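Branched-chain alpha-ketoacid decarboxylase (Lactococcus lactis, PDB 2VBF) probably decarboxylates branched-chain and aromatic alpha-keto acids to aldehydes, using thiamine diphosphate and a magnesium ion as cofactors. Local coordinates at residues A[504-509]-A[542-547]; A[395-400]-A[444-449]; A[375-380]-A[523-528]; A[430-435]-A[456-461]. All blocks are in the same frame, centred on the assembly; numbering follows the deposited sequence.

Interaction 1: A[504-509]-A[542-547]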
loop_
_atom_site.group_PDB
_atom_site.type_symbol
_atom_site.label_atom_id
_atom_site.label_comp_id
_atom_site.label_asym_id
_atom_site.label_seq_id
_atom_site.Cartn_x
_atom_site.Cartn_y
_atom_site.Cartn_z
ATOM N N SER A 504 7.902 8.971 21.012
ATOM C CA SER A 504 8.784 10.136 21.134
ATOM C C SER A 504 10.230 9.854 20.686
ATOM O O SER A 504 10.978 10.781 20.347
ATOM C CB SER A 504 8.759 10.683 22.570
ATOM O OG SER A 504 9.480 9.836 23.446
ATOM N N LYS A 505 10.610 8.577 20.663
ATOM C CA LYS A 505 11.959 8.163 20.300
ATOM C C LYS A 505 12.128 7.837 18.812
ATOM O O LYS A 505 13.235 7.534 18.365
ATOM C CB LYS A 505 12.369 6.955 21.149
ATOM C CG LYS A 505 12.286 7.172 22.658
ATOM C CD LYS A 505 13.048 8.401 23.134
ATOM C CE LYS A 505 12.884 8.576 24.641
ATOM N NZ LYS A 505 13.648 9.750 25.156
ATOM N N LEU A 506 11.050 7.923 18.033
ATOM C CA LEU A 506 11.140 7.639 16.602
ATOM C C LEU A 506 12.151 8.515 15.831
ATOM O O LEU A 506 12.986 7.986 15.091
ATOM C CB LEU A 506 9.736 7.670 15.957
ATOM C CG LEU A 506 8.863 6.458 16.318
ATOM C CD1 LEU A 506 7.392 6.727 15.989
ATOM C CD2 LEU A 506 9.364 5.162 15.623
ATOM N N PRO A 507 12.069 9.857 15.965
ATOM C CA PRO A 507 13.023 10.665 15.193
ATOM C C PRO A 507 14.489 10.288 15.433
ATOM O O PRO A 507 15.247 10.150 14.481
ATOM C CB PRO A 507 12.712 12.099 15.637
ATOM C CG PRO A 507 11.255 12.041 16.090
ATOM C CD PRO A 507 11.132 10.691 16.743
ATOM N N GLU A 508 14.882 10.091 16.688
ATOM C CA GLU A 508 16.259 9.682 17.001
ATOM C C GLU A 508 16.613 8.369 16.302
ATOM O O GLU A 508 17.679 8.234 15.697
ATOM C CB GLU A 508 16.427 9.514 18.515
ATOM C CG GLU A 508 17.806 9.081 18.950
ATOM C CD GLU A 508 17.895 8.857 20.455
ATOM O OE1 GLU A 508 16.996 8.191 21.020
ATOM O OE2 GLU A 508 18.873 9.337 21.068
ATOM N N THR A 509 15.707 7.399 16.401
ATOM C CA THR A 509 15.940 6.079 15.828
ATOM C C THR A 509 16.024 6.138 14.295
ATOM O O THR A 509 16.763 5.372 13.683
ATOM C CB THR A 509 14.861 5.090 16.307
ATOM O OG1 THR A 509 15.000 4.907 17.719
ATOM C CG2 THR A 509 14.979 3.739 15.612
ATOM N N MET A 542 11.808 20.833 13.459
ATOM C CA MET A 542 10.615 20.009 13.493
ATOM C C MET A 542 10.352 19.630 14.949
ATOM O O MET A 542 11.292 19.407 15.722
ATOM C CB MET A 542 10.833 18.742 12.650
ATOM C CG MET A 542 9.651 17.797 12.570
ATOM S SD MET A 542 9.939 16.532 11.321
ATOM C CE MET A 542 8.960 15.201 11.999
ATOM N N TYR A 543 9.081 19.564 15.322
ATOM C CA TYR A 543 8.692 19.121 16.650
ATOM C C TYR A 543 7.895 17.819 16.549
ATOM O O TYR A 543 7.036 17.676 15.675
ATOM C CB TYR A 543 7.928 20.219 17.396
ATOM C CG TYR A 543 8.896 21.215 17.971
ATOM C CD1 TYR A 543 9.613 22.066 17.133
ATOM C CD2 TYR A 543 9.148 21.271 19.337
ATOM C CE1 TYR A 543 10.543 22.966 17.643
ATOM C CE2 TYR A 543 10.073 22.168 19.858
ATOM C CZ TYR A 543 10.761 23.014 19.007
ATOM O OH TYR A 543 11.685 23.894 19.518
ATOM N N TRP A 544 8.231 16.878 17.429
ATOM C CA TRP A 544 7.638 15.543 17.457
ATOM C C TRP A 544 7.148 15.281 18.885
ATOM O O TRP A 544 7.933 14.954 19.781
ATOM C CB TRP A 544 8.686 14.528 17.039
ATOM C CG TRP A 544 8.166 13.156 16.767
ATOM C CD1 TRP A 544 8.194 12.073 17.609
ATOM C CD2 TRP A 544 7.552 12.702 15.552
ATOM N NE1 TRP A 544 7.639 10.984 16.987
ATOM C CE2 TRP A 544 7.231 11.341 15.730
ATOM C CE3 TRP A 544 7.233 13.319 14.339
ATOM C CZ2 TRP A 544 6.610 10.579 14.733
ATOM C CZ3 TRP A 544 6.619 12.564 13.351
ATOM C CH2 TRP A 544 6.316 11.202 13.557
ATOM N N ILE A 545 5.846 15.455 19.086
ATOM C CA ILE A 545 5.269 15.568 20.408
ATOM C C ILE A 545 4.295 14.439 20.665
ATOM O O ILE A 545 3.210 14.393 20.073
ATOM C CB ILE A 545 4.547 16.923 20.565
ATOM C CG1 ILE A 545 5.528 18.078 20.339
ATOM C CG2 ILE A 545 3.866 17.027 21.929
ATOM C CD1 ILE A 545 4.839 19.379 19.941
ATOM N N GLU A 546 4.677 13.539 21.573
ATOM C CA GLU A 546 3.807 12.439 21.956
ATOM C C GLU A 546 2.839 12.926 23.034
ATOM O O GLU A 546 3.261 13.276 24.142
ATOM C CB GLU A 546 4.633 11.243 22.444
ATOM C CG GLU A 546 3.775 10.063 22.919
ATOM C CD GLU A 546 4.588 8.876 23.382
ATOM O OE1 GLU A 546 5.828 8.878 23.201
ATOM O OE2 GLU A 546 3.965 7.929 23.912
ATOM N N LEU A 547 1.550 12.971 22.695
ATOM C CA LEU A 547 0.490 13.317 23.649
ATOM C C LEU A 547 -0.072 12.039 24.237
ATOM O O LEU A 547 -0.446 11.127 23.495
ATOM C CB LEU A 547 -0.640 14.092 22.966
ATOM C CG LEU A 547 -0.243 15.356 22.199
ATOM C CD1 LEU A 547 -1.480 15.976 21.556
ATOM C CD2 LEU A 547 0.468 16.369 23.116
HETATM O O HOH W 1 8.094 7.616 23.930
#

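Interaction 2: A[395-400]-A[444-449]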
loop_
_atom_site.group_PDB
_atom_site.type_symbol
_atom_site.label_atom_id
_atom_site.label_comp_id
_atom_site.label_asym_id
_atom_site.label_seq_id
_atom_site.Cartn_x
_atom_site.Cartn_y
_atom_site.Cartn_z
ATOM N N THR A 395 -1.244 25.593 8.642
ATOM C CA THR A 395 -2.066 24.536 8.066
ATOM C C THR A 395 -2.224 23.449 9.129
ATOM O O THR A 395 -1.217 22.923 9.634
ATOM C CB THR A 395 -1.458 23.974 6.755
ATOM O OG1 THR A 395 -1.353 25.024 5.781
ATOM C CG2 THR A 395 -2.345 22.861 6.179
ATOM N N ILE A 396 -3.475 23.158 9.487
ATOM C CA ILE A 396 -3.804 22.078 10.426
ATOM C C ILE A 396 -4.152 20.832 9.622
ATOM O O ILE A 396 -5.009 20.875 8.741
ATOM C CB ILE A 396 -4.969 22.448 11.368
ATOM C CG1 ILE A 396 -4.524 23.521 12.380
ATOM C CG2 ILE A 396 -5.470 21.207 12.111
ATOM C CD1 ILE A 396 -5.550 23.811 13.491
ATOM N N VAL A 397 -3.477 19.730 9.922
ATOM C CA VAL A 397 -3.739 18.457 9.244
ATOM C C VAL A 397 -4.197 17.475 10.317
ATOM O O VAL A 397 -3.534 17.332 11.353
ATOM C CB VAL A 397 -2.486 17.933 8.502
ATOM C CG1 VAL A 397 -2.831 16.705 7.652
ATOM C CG2 VAL A 397 -1.822 19.023 7.659
ATOM N N ALA A 398 -5.342 16.829 10.102
ATOM C CA ALA A 398 -5.950 15.991 11.148
ATOM C C ALA A 398 -6.443 14.638 10.633
ATOM O O ALA A 398 -7.267 14.563 9.725
ATOM C CB ALA A 398 -7.065 16.728 11.849
ATOM N N GLU A 399 -5.942 13.580 11.261
ATOM C CA GLU A 399 -6.213 12.213 10.827
ATOM C C GLU A 399 -7.578 11.720 11.316
ATOM O O GLU A 399 -8.056 12.119 12.382
ATOM C CB GLU A 399 -5.118 11.290 11.362
ATOM C CG GLU A 399 -5.179 9.833 10.867
ATOM C CD GLU A 399 -5.168 9.765 9.363
ATOM O OE1 GLU A 399 -4.067 9.730 8.784
ATOM O OE2 GLU A 399 -6.263 9.769 8.766
ATOM N N GLN A 400 -8.195 10.845 10.528
ATOM C CA GLN A 400 -9.405 10.129 10.950
ATOM C C GLN A 400 -9.159 9.475 12.317
ATOM O O GLN A 400 -8.116 8.865 12.543
ATOM C CB GLN A 400 -9.810 9.084 9.899
ATOM C CG GLN A 400 -10.214 9.693 8.545
ATOM C CD GLN A 400 -11.329 10.713 8.684
ATOM O OE1 GLN A 400 -12.471 10.368 9.008
ATOM N NE2 GLN A 400 -11.007 11.984 8.442
ATOM N N SER A 444 3.867 28.276 5.250
ATOM C CA SER A 444 2.702 27.969 6.080
ATOM C C SER A 444 3.098 26.846 7.027
ATOM O O SER A 444 3.341 25.734 6.576
ATOM C CB SER A 444 1.495 27.553 5.228
ATOM O OG SER A 444 0.396 27.207 6.057
ATOM N N ARG A 445 3.190 27.152 8.322
ATOM C CA ARG A 445 3.621 26.172 9.330
ATOM C C ARG A 445 2.539 25.115 9.485
ATOM O O ARG A 445 1.413 25.426 9.846
ATOM C CB ARG A 445 3.896 26.821 10.696
ATOM C CG ARG A 445 4.620 25.908 11.726
ATOM C CD ARG A 445 6.112 26.128 11.670
ATOM N NE ARG A 445 6.927 25.142 12.385
ATOM C CZ ARG A 445 7.511 25.333 13.570
ATOM N NH1 ARG A 445 7.327 26.460 14.253
ATOM N NH2 ARG A 445 8.277 24.380 14.090
ATOM N N HIS A 446 2.917 23.866 9.242
ATOM C CA HIS A 446 2.011 22.739 9.377
ATOM C C HIS A 446 2.025 22.138 10.772
ATOM O O HIS A 446 3.099 21.842 11.330
ATOM C CB HIS A 446 2.320 21.678 8.328
ATOM C CG HIS A 446 1.856 22.057 6.958
ATOM N ND1 HIS A 446 2.232 23.243 6.353
ATOM C CD2 HIS A 446 1.050 21.420 6.075
ATOM C CE1 HIS A 446 1.676 23.311 5.153
ATOM N NE2 HIS A 446 0.941 22.225 4.967
ATOM N N LEU A 447 0.823 21.971 11.305
ATOM C CA LEU A 447 0.567 21.297 12.559
ATOM C C LEU A 447 -0.220 20.025 12.243
ATOM O O LEU A 447 -1.334 20.098 11.722
ATOM C CB LEU A 447 -0.250 22.197 13.485
ATOM C CG LEU A 447 0.524 23.307 14.221
ATOM C CD1 LEU A 447 1.080 24.363 13.272
ATOM C CD2 LEU A 447 -0.374 23.936 15.254
ATOM N N LEU A 448 0.392 18.871 12.526
ATOM C CA LEU A 448 -0.220 17.552 12.310
ATOM C C LEU A 448 -0.728 16.938 13.602
ATOM O O LEU A 448 0.005 16.864 14.581
ATOM C CB LEU A 448 0.801 16.591 11.699
ATOM C CG LEU A 448 0.376 15.127 11.526
ATOM C CD1 LEU A 448 -0.805 15.025 10.544
ATOM C CD2 LEU A 448 1.541 14.272 11.081
ATOM N N PHE A 449 -1.969 16.467 13.563
ATOM C CA PHE A 449 -2.547 15.681 14.626
ATOM C C PHE A 449 -2.897 14.319 14.051
ATOM O O PHE A 449 -3.802 14.202 13.215
ATOM C CB PHE A 449 -3.780 16.372 15.186
ATOM C CG PHE A 449 -3.472 17.731 15.774
ATOM C CD1 PHE A 449 -3.074 17.851 17.096
ATOM C CD2 PHE A 449 -3.521 18.865 14.988
ATOM C CE1 PHE A 449 -2.759 19.089 17.632
ATOM C CE2 PHE A 449 -3.210 20.107 15.522
ATOM C CZ PHE A 449 -2.828 20.214 16.845
#

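Interaction 3: A[375-380]-A[523-528]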
loop_
_atom_site.group_PDB
_atom_site.type_symbol
_atom_site.label_atom_id
_atom_site.label_comp_id
_atom_site.label_asym_id
_atom_site.label_seq_id
_atom_site.Cartn_x
_atom_site.Cartn_y
_atom_site.Cartn_z
ATOM N N ALA A 375 -4.001 19.623 35.233
ATOM C CA ALA A 375 -4.811 18.445 34.977
ATOM C C ALA A 375 -4.219 17.618 33.842
ATOM O O ALA A 375 -3.613 18.170 32.924
ATOM C CB ALA A 375 -6.241 18.836 34.639
ATOM N N PRO A 376 -4.394 16.291 33.905
ATOM C CA PRO A 376 -3.999 15.474 32.756
ATOM C C PRO A 376 -4.780 15.899 31.517
ATOM O O PRO A 376 -5.930 16.314 31.626
ATOM C CB PRO A 376 -4.394 14.054 33.174
ATOM C CG PRO A 376 -4.514 14.095 34.665
ATOM C CD PRO A 376 -4.976 15.478 34.985
ATOM N N LEU A 377 -4.150 15.786 30.356
ATOM C CA LEU A 377 -4.793 16.148 29.095
ATOM C C LEU A 377 -6.059 15.350 28.843
ATOM O O LEU A 377 -6.083 14.134 29.014
ATOM C CB LEU A 377 -3.848 15.902 27.924
ATOM C CG LEU A 377 -3.088 17.077 27.349
ATOM C CD1 LEU A 377 -2.252 16.552 26.166
ATOM C CD2 LEU A 377 -4.012 18.210 26.899
ATOM N N SER A 378 -7.102 16.059 28.426
ATOM C CA SER A 378 -8.345 15.447 27.984
ATOM C C SER A 378 -8.622 15.930 26.564
ATOM O O SER A 378 -8.139 16.998 26.148
ATOM C CB SER A 378 -9.501 15.833 28.906
ATOM O OG SER A 378 -9.778 17.220 28.815
ATOM N N GLN A 379 -9.410 15.152 25.834
ATOM C CA GLN A 379 -9.684 15.454 24.430
ATOM C C GLN A 379 -10.343 16.821 24.242
ATOM O O GLN A 379 -9.853 17.639 23.481
ATOM C CB GLN A 379 -10.547 14.361 23.800
ATOM C CG GLN A 379 -9.802 13.067 23.536
ATOM C CD GLN A 379 -9.058 13.054 22.213
ATOM O OE1 GLN A 379 -9.227 13.960 21.387
ATOM N NE2 GLN A 379 -8.233 12.028 22.002
ATOM N N ASP A 380 -11.435 17.074 24.945
ATOM C CA ASP A 380 -12.148 18.347 24.772
ATOM C C ASP A 380 -11.264 19.567 25.062
ATOM O O ASP A 380 -11.264 20.535 24.296
ATOM C CB ASP A 380 -13.423 18.370 25.616
ATOM C CG ASP A 380 -14.478 17.405 25.099
ATOM O OD1 ASP A 380 -14.510 17.136 23.872
ATOM O OD2 ASP A 380 -15.276 16.906 25.916
ATOM N N ARG A 523 1.799 15.080 29.035
ATOM C CA ARG A 523 0.715 14.433 29.780
ATOM C C ARG A 523 -0.336 15.389 30.358
ATOM O O ARG A 523 -1.486 14.985 30.569
ATOM C CB ARG A 523 1.296 13.569 30.908
ATOM C CG ARG A 523 2.142 12.399 30.416
ATOM C CD ARG A 523 2.777 11.636 31.571
ATOM N NE ARG A 523 3.617 10.518 31.122
ATOM C CZ ARG A 523 3.176 9.294 30.827
ATOM N NH1 ARG A 523 1.890 8.988 30.920
ATOM N NH2 ARG A 523 4.040 8.360 30.423
ATOM N N THR A 524 0.043 16.639 30.620
ATOM C CA THR A 524 -0.839 17.594 31.292
ATOM C C THR A 524 -1.099 18.817 30.411
ATOM O O THR A 524 -0.403 19.045 29.419
ATOM C CB THR A 524 -0.230 18.088 32.640
ATOM O OG1 THR A 524 0.894 18.932 32.364
ATOM C CG2 THR A 524 0.213 16.904 33.521
ATOM N N GLU A 525 -2.104 19.602 30.779
ATOM C CA GLU A 525 -2.433 20.816 30.037
ATOM C C GLU A 525 -1.288 21.821 30.070
ATOM O O GLU A 525 -1.012 22.458 29.070
ATOM C CB GLU A 525 -3.693 21.482 30.569
ATOM C CG GLU A 525 -4.953 20.620 30.554
ATOM C CD GLU A 525 -6.169 21.362 31.079
ATOM O OE1 GLU A 525 -6.007 22.499 31.582
ATOM O OE2 GLU A 525 -7.290 20.820 31.002
ATOM N N ASN A 526 -0.637 21.978 31.224
ATOM C CA ASN A 526 0.496 22.906 31.347
ATOM C C ASN A 526 1.640 22.536 30.420
ATOM O O ASN A 526 2.250 23.398 29.782
ATOM C CB ASN A 526 1.048 22.919 32.782
ATOM C CG ASN A 526 0.216 23.751 33.730
ATOM O OD1 ASN A 526 -0.390 24.748 33.340
ATOM N ND2 ASN A 526 0.193 23.348 34.998
ATOM N N GLU A 527 1.943 21.242 30.380
ATOM C CA GLU A 527 2.982 20.728 29.503
ATOM C C GLU A 527 2.630 20.973 28.040
ATOM O O GLU A 527 3.494 21.346 27.258
ATOM C CB GLU A 527 3.201 19.236 29.745
ATOM C CG GLU A 527 3.990 18.942 31.008
ATOM C CD GLU A 527 3.833 17.516 31.487
ATOM O OE1 GLU A 527 3.233 16.703 30.762
ATOM O OE2 GLU A 527 4.312 17.206 32.603
ATOM N N PHE A 528 1.361 20.786 27.689
ATOM C CA PHE A 528 0.916 21.006 26.309
ATOM C C PHE A 528 1.121 22.452 25.859
ATOM O O PHE A 528 1.707 22.708 24.808
ATOM C CB PHE A 528 -0.541 20.622 26.105
ATOM C CG PHE A 528 -0.999 20.827 24.691
ATOM C CD1 PHE A 528 -0.666 19.906 23.706
ATOM C CD2 PHE A 528 -1.695 21.972 24.329
ATOM C CE1 PHE A 528 -1.042 20.116 22.386
ATOM C CE2 PHE A 528 -2.084 22.175 23.019
ATOM C CZ PHE A 528 -1.755 21.240 22.051
HETATM O O HOH W 2 -7.548 18.279 30.372
#

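Interaction 4: A[430-435]-A[456-461]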
loop_
_atom_site.group_PDB
_atom_site.type_symbol
_atom_site.label_atom_id
_atom_site.label_comp_id
_atom_site.label_asym_id
_atom_site.label_seq_id
_atom_site.Cartn_x
_atom_site.Cartn_y
_atom_site.Cartn_z
ATOM N N THR A 430 -2.491 11.161 6.596
ATOM C CA THR A 430 -2.139 12.517 7.022
ATOM C C THR A 430 -0.647 12.782 7.241
ATOM O O THR A 430 -0.204 13.929 7.110
ATOM C CB THR A 430 -2.909 12.967 8.284
ATOM O OG1 THR A 430 -2.706 12.017 9.332
ATOM C CG2 THR A 430 -4.406 13.138 7.958
ATOM N N PHE A 431 0.117 11.756 7.592
ATOM C CA PHE A 431 1.527 11.966 7.882
ATOM C C PHE A 431 2.303 12.312 6.602
ATOM O O PHE A 431 2.822 13.421 6.486
ATOM C CB PHE A 431 2.136 10.841 8.747
ATOM C CG PHE A 431 3.618 11.014 9.013
ATOM C CD1 PHE A 431 4.127 12.237 9.479
ATOM C CD2 PHE A 431 4.494 9.967 8.817
ATOM C CE1 PHE A 431 5.508 12.390 9.710
ATOM C CE2 PHE A 431 5.873 10.124 9.032
ATOM C CZ PHE A 431 6.367 11.336 9.499
ATOM N N PRO A 432 2.336 11.415 5.592
ATOM C CA PRO A 432 2.973 11.873 4.350
ATOM C C PRO A 432 2.280 13.098 3.724
ATOM O O PRO A 432 2.941 13.976 3.152
ATOM C CB PRO A 432 2.880 10.644 3.427
ATOM C CG PRO A 432 2.638 9.471 4.341
ATOM C CD PRO A 432 1.870 10.019 5.505
ATOM N N ALA A 433 0.956 13.152 3.800
ATOM C CA ALA A 433 0.213 14.279 3.216
ATOM C C ALA A 433 0.621 15.622 3.847
ATOM O O ALA A 433 0.819 16.619 3.141
ATOM C CB ALA A 433 -1.295 14.052 3.346
ATOM N N ALA A 434 0.765 15.651 5.173
ATOM C CA ALA A 434 1.218 16.852 5.865
ATOM C C ALA A 434 2.598 17.284 5.388
ATOM O O ALA A 434 2.858 18.484 5.227
ATOM C CB ALA A 434 1.220 16.634 7.370
ATOM N N LEU A 435 3.485 16.317 5.177
ATOM C CA LEU A 435 4.834 16.604 4.698
ATOM C C LEU A 435 4.778 17.155 3.284
ATOM O O LEU A 435 5.480 18.114 2.961
ATOM C CB LEU A 435 5.730 15.367 4.720
ATOM C CG LEU A 435 5.946 14.724 6.095
ATOM C CD1 LEU A 435 6.895 13.536 5.973
ATOM C CD2 LEU A 435 6.466 15.710 7.118
ATOM N N GLN A 456 1.206 4.310 12.665
ATOM C CA GLN A 456 1.851 3.035 12.426
ATOM C C GLN A 456 1.761 2.585 10.949
ATOM O O GLN A 456 2.591 1.810 10.486
ATOM C CB GLN A 456 1.281 1.971 13.357
ATOM C CG GLN A 456 1.604 2.220 14.841
ATOM C CD GLN A 456 1.539 0.970 15.703
ATOM O OE1 GLN A 456 1.431 -0.139 15.195
ATOM N NE2 GLN A 456 1.630 1.151 17.031
ATOM N N LEU A 457 0.785 3.093 10.205
ATOM C CA LEU A 457 0.656 2.724 8.787
ATOM C C LEU A 457 1.686 3.392 7.868
ATOM O O LEU A 457 2.012 2.848 6.805
ATOM C CB LEU A 457 -0.733 3.024 8.226
ATOM C CG LEU A 457 -1.876 2.120 8.707
ATOM C CD1 LEU A 457 -2.515 2.716 9.954
ATOM C CD2 LEU A 457 -2.932 1.882 7.616
ATOM N N THR A 458 2.181 4.574 8.254
ATOM C CA THR A 458 2.974 5.427 7.338
ATOM C C THR A 458 4.227 6.069 7.975
ATOM O O THR A 458 4.851 6.957 7.376
ATOM C CB THR A 458 2.096 6.570 6.737
ATOM O OG1 THR A 458 1.558 7.367 7.796
ATOM C CG2 THR A 458 0.951 6.018 5.855
ATOM N N VAL A 459 4.638 5.549 9.135
ATOM C CA VAL A 459 5.746 6.086 9.923
ATOM C C VAL A 459 7.068 6.264 9.165
ATOM O O VAL A 459 7.845 7.157 9.491
ATOM C CB VAL A 459 5.992 5.194 11.185
ATOM C CG1 VAL A 459 6.571 3.855 10.773
ATOM C CG2 VAL A 459 6.916 5.908 12.183
ATOM N N GLN A 460 7.320 5.451 8.136
ATOM C CA GLN A 460 8.638 5.447 7.486
ATOM C C GLN A 460 8.992 6.744 6.767
ATOM O O GLN A 460 10.180 6.961 6.466
ATOM C CB GLN A 460 8.850 4.235 6.569
ATOM C CG GLN A 460 7.747 3.977 5.559
ATOM C CD GLN A 460 6.687 3.054 6.113
ATOM O OE1 GLN A 460 5.647 3.499 6.617
ATOM N NE2 GLN A 460 6.967 1.767 6.075
ATOM N N GLU A 461 8.020 7.630 6.515
ATOM C CA GLU A 461 8.360 8.931 5.894
ATOM C C GLU A 461 9.016 9.914 6.879
ATOM O O GLU A 461 9.394 11.025 6.503
ATOM C CB GLU A 461 7.163 9.583 5.211
ATOM C CG GLU A 461 6.541 8.746 4.072
ATOM C CD GLU A 461 7.544 8.079 3.155
ATOM O OE1 GLU A 461 8.424 8.789 2.628
ATOM O OE2 GLU A 461 7.458 6.839 2.952
#

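Interaction 1: A[504-509]-A[542-547]
In the C-terminal thiamine diphosphate-binding domain, an alpha/beta fold built on a parallel sheet, the short helix 506-509 packs on strand 542-548, with Pro-507 over the Trp-544 indole in a CH-pi contact. Pro-507 lays its CG over one face, toward the rim and 3.5 Å from the centroid of the five-membered ring of Trp-544, 21° off the ring normal. Pro-507 CD extends the overlap to Trp-544 CD1 at 3.4 Å. Leu-506 reaches the benzene part of the indole with CD1, 4.1 Å from Trp-544 CZ2, while Ser-504 CA lies at the ring edge. With CG anti to the backbone N (chi1 -169°), Trp-544 extends toward the helix, and its NE1 donates to Tyr-503 O, which helps to fix the rotation of the ring. Shortened to an alanine, this position would probably lose the platform under Pro-507 and leave Tyr-503 O without its indole donor. Farther along, the extended side chain of Glu-546 receives Ser-504 N on OE1 at 3.0 Å in a bent bond (138°) on the anti side of the carboxylate, and a water bridges the same oxygen to Ser-504 OG; Asn-478 donates to OE2. Around it, Trp-544 touches Cys-474 and Ile-476 of strand 473-478 and Leu-462 of helix 462-467, Pro-507 leans on strand 517-522, and Thr-509 meets Thr-509 of the second subunit.

Interaction 2: A[395-400]-A[444-449]
Thr-395 to Ala-398 pair residue for residue with His-446 to Phe-449 as neighbouring parallel strands in the central sheet of the C-terminal cofactor-binding domain, their axes 4.7 Å apart and inclined by 19°. The backbone bonds alternate: Thr-395 N gives to Arg-445 O and Thr-395 O takes Leu-447 N, Val-397 N gives to Leu-447 O, and Val-397 O takes Phe-449 N at 2.8 Å, before Glu-399 N closes the series on Phe-449 O. On one face of the sheet Thr-395 and His-446 lie side by side, with Thr-395 CB centred over the imidazole, 3.5 Å from the His-446 ring centroid and 10° off its normal. Val-397 continues this face, its CG1 3.9 Å from Leu-448 CD1. On the other face Ile-396 CG2 comes to the edge of the Phe-449 ring at CD2, 4.2 Å away, while the ring also meets Phe-475 and Trp-383.

The imidazole is held at both nitrogens: ND1 donates to Ser-444 O, lying almost in the ring plane, and NE2 is hydrogen-bonded to Ser-437 OG of helix 430-440. A leucine in its place would probably leave Ser-444 O and Ser-437 without these partners and take the flat surface from beneath Thr-395. At the C-terminal end of strand 394-398, Glu-399, whose side chain is about 5 Å from thiamine diphosphate, is positioned by Thr-430 and Gly-428 at OE1. The Glu-399 chain bends at chi2 (56°), and its OE2 accepts from Gln-400 N at 2.8 Å.

Interaction 3: A[375-380]-A[523-528]
A helix N-terminus, that of helix 525-537, is joined here to the segment leading into helix 379-389 by two backbone hydrogen bonds, one on each side of Pro-376. Leu-377 N donates to Arg-523 O at 2.8 Å in a nearly straight bond (171°), and Glu-525 N returns the link to Ala-375 O at 3.0 Å, nearly along the C=O axis. Between them Pro-376 and Thr-524 form a single backbone bridge, in which Thr-524 CB also packs against Ala-375 O at 3.4 Å.

The start of the helix is closed by a capping box: Thr-524, the N-cap residue, accepts Glu-527 N on OG1, and Glu-527 folds back so that OE1 receives both Thr-524 N and, at 2.8 Å, Arg-523 N. The latter meets the oxygen nearly along its C-O axis, whereas Thr-524 N comes from above the carboxylate plane. Thr-524 OG1 sits between its backbone N and carbonyl carbon (chi1 70°), from where it can face the amide of Glu-527.

Beside the bridge, Leu-377 lays CG against the carbonyl of Thr-524 and brings CD2 within 4.3 Å of Phe-528 CB; Leu-547 and Val-522 of the adjoining strands touch it too. Glu-525 extends its carboxylate back along the other segment, where a water donates to OE2 at 2.6 Å and to Pro-376 O and accepts from Ser-378 OG. The same carboxylate forms a salt bridge with Arg-381 through OE2 and accepts from Ser-373 N at OE1.

Interaction 4: A[430-435]-A[456-461]
Phe-431, in the first turn of helix 430-440 of the C-terminal cofactor-binding domain, turns its ring edge to the backbone of 458-459: CD2 lies 3.4 Å from Thr-458 O and CE2 3.6 Å from Val-459 O, both oxygens near the ring plane. Its first torsion is extended (chi1 178°), which carries the ring across to the other segment, while Phe-431 CB stays 3.6 Å from Thr-458 OG1. That hydroxyl is hydrogen-bonded to Gly-428 O. Pro-432 follows, its CD 3.5 Å from Thr-458 OG1 and its CG 4.0 Å from Glu-461 CG, where the two side chains cross at about a right angle. One turn on, Leu-435 sets CD1 against Glu-461 O and 4.0 Å from Glu-461 CB. The Glu-461 side chain meets the helix with CB and CG, beside its own backbone carbonyl; the chain bends at chi2 (-42°), and the carboxylate accepts from Asn-74, Asn-69 and Ala-70 N. The contact lies between the sheet and the N-terminal region of the same chain: Phe-431 rests on strand 445-451, Pro-432 and Leu-435 touch helix 72-86, Leu-457 touches thiamine diphosphate, and Gln-456 O and the Gln-460 side chain are hydrogen-bonded to Gln-460 of the second subunit.

Overall arrangement
All four interactions are arranged about one parallel sheet, which supplies both strands of interaction 2 and the strand of interaction 1. Interactions 2 and 4 lie closest, with centres 12 Å apart, linked by a probable hydrogen bond between Glu-399 OE1 and Thr-430 OG1 (2.7 Å). Interaction 4 touches interaction 1 through Trp-544 CZ3 and Phe-431 CE1, 3.8 Å apart, and both reach the second subunit. Interaction 3 joins interaction 1 where Leu-547 CD2 meets Phe-528 CD1 at 3.8 Å. Thiamine diphosphate lies about 5 Å from the Glu-399 side chain, 8 Å from that of Thr-458, and 12 Å from those of Glu-546 and Leu-377.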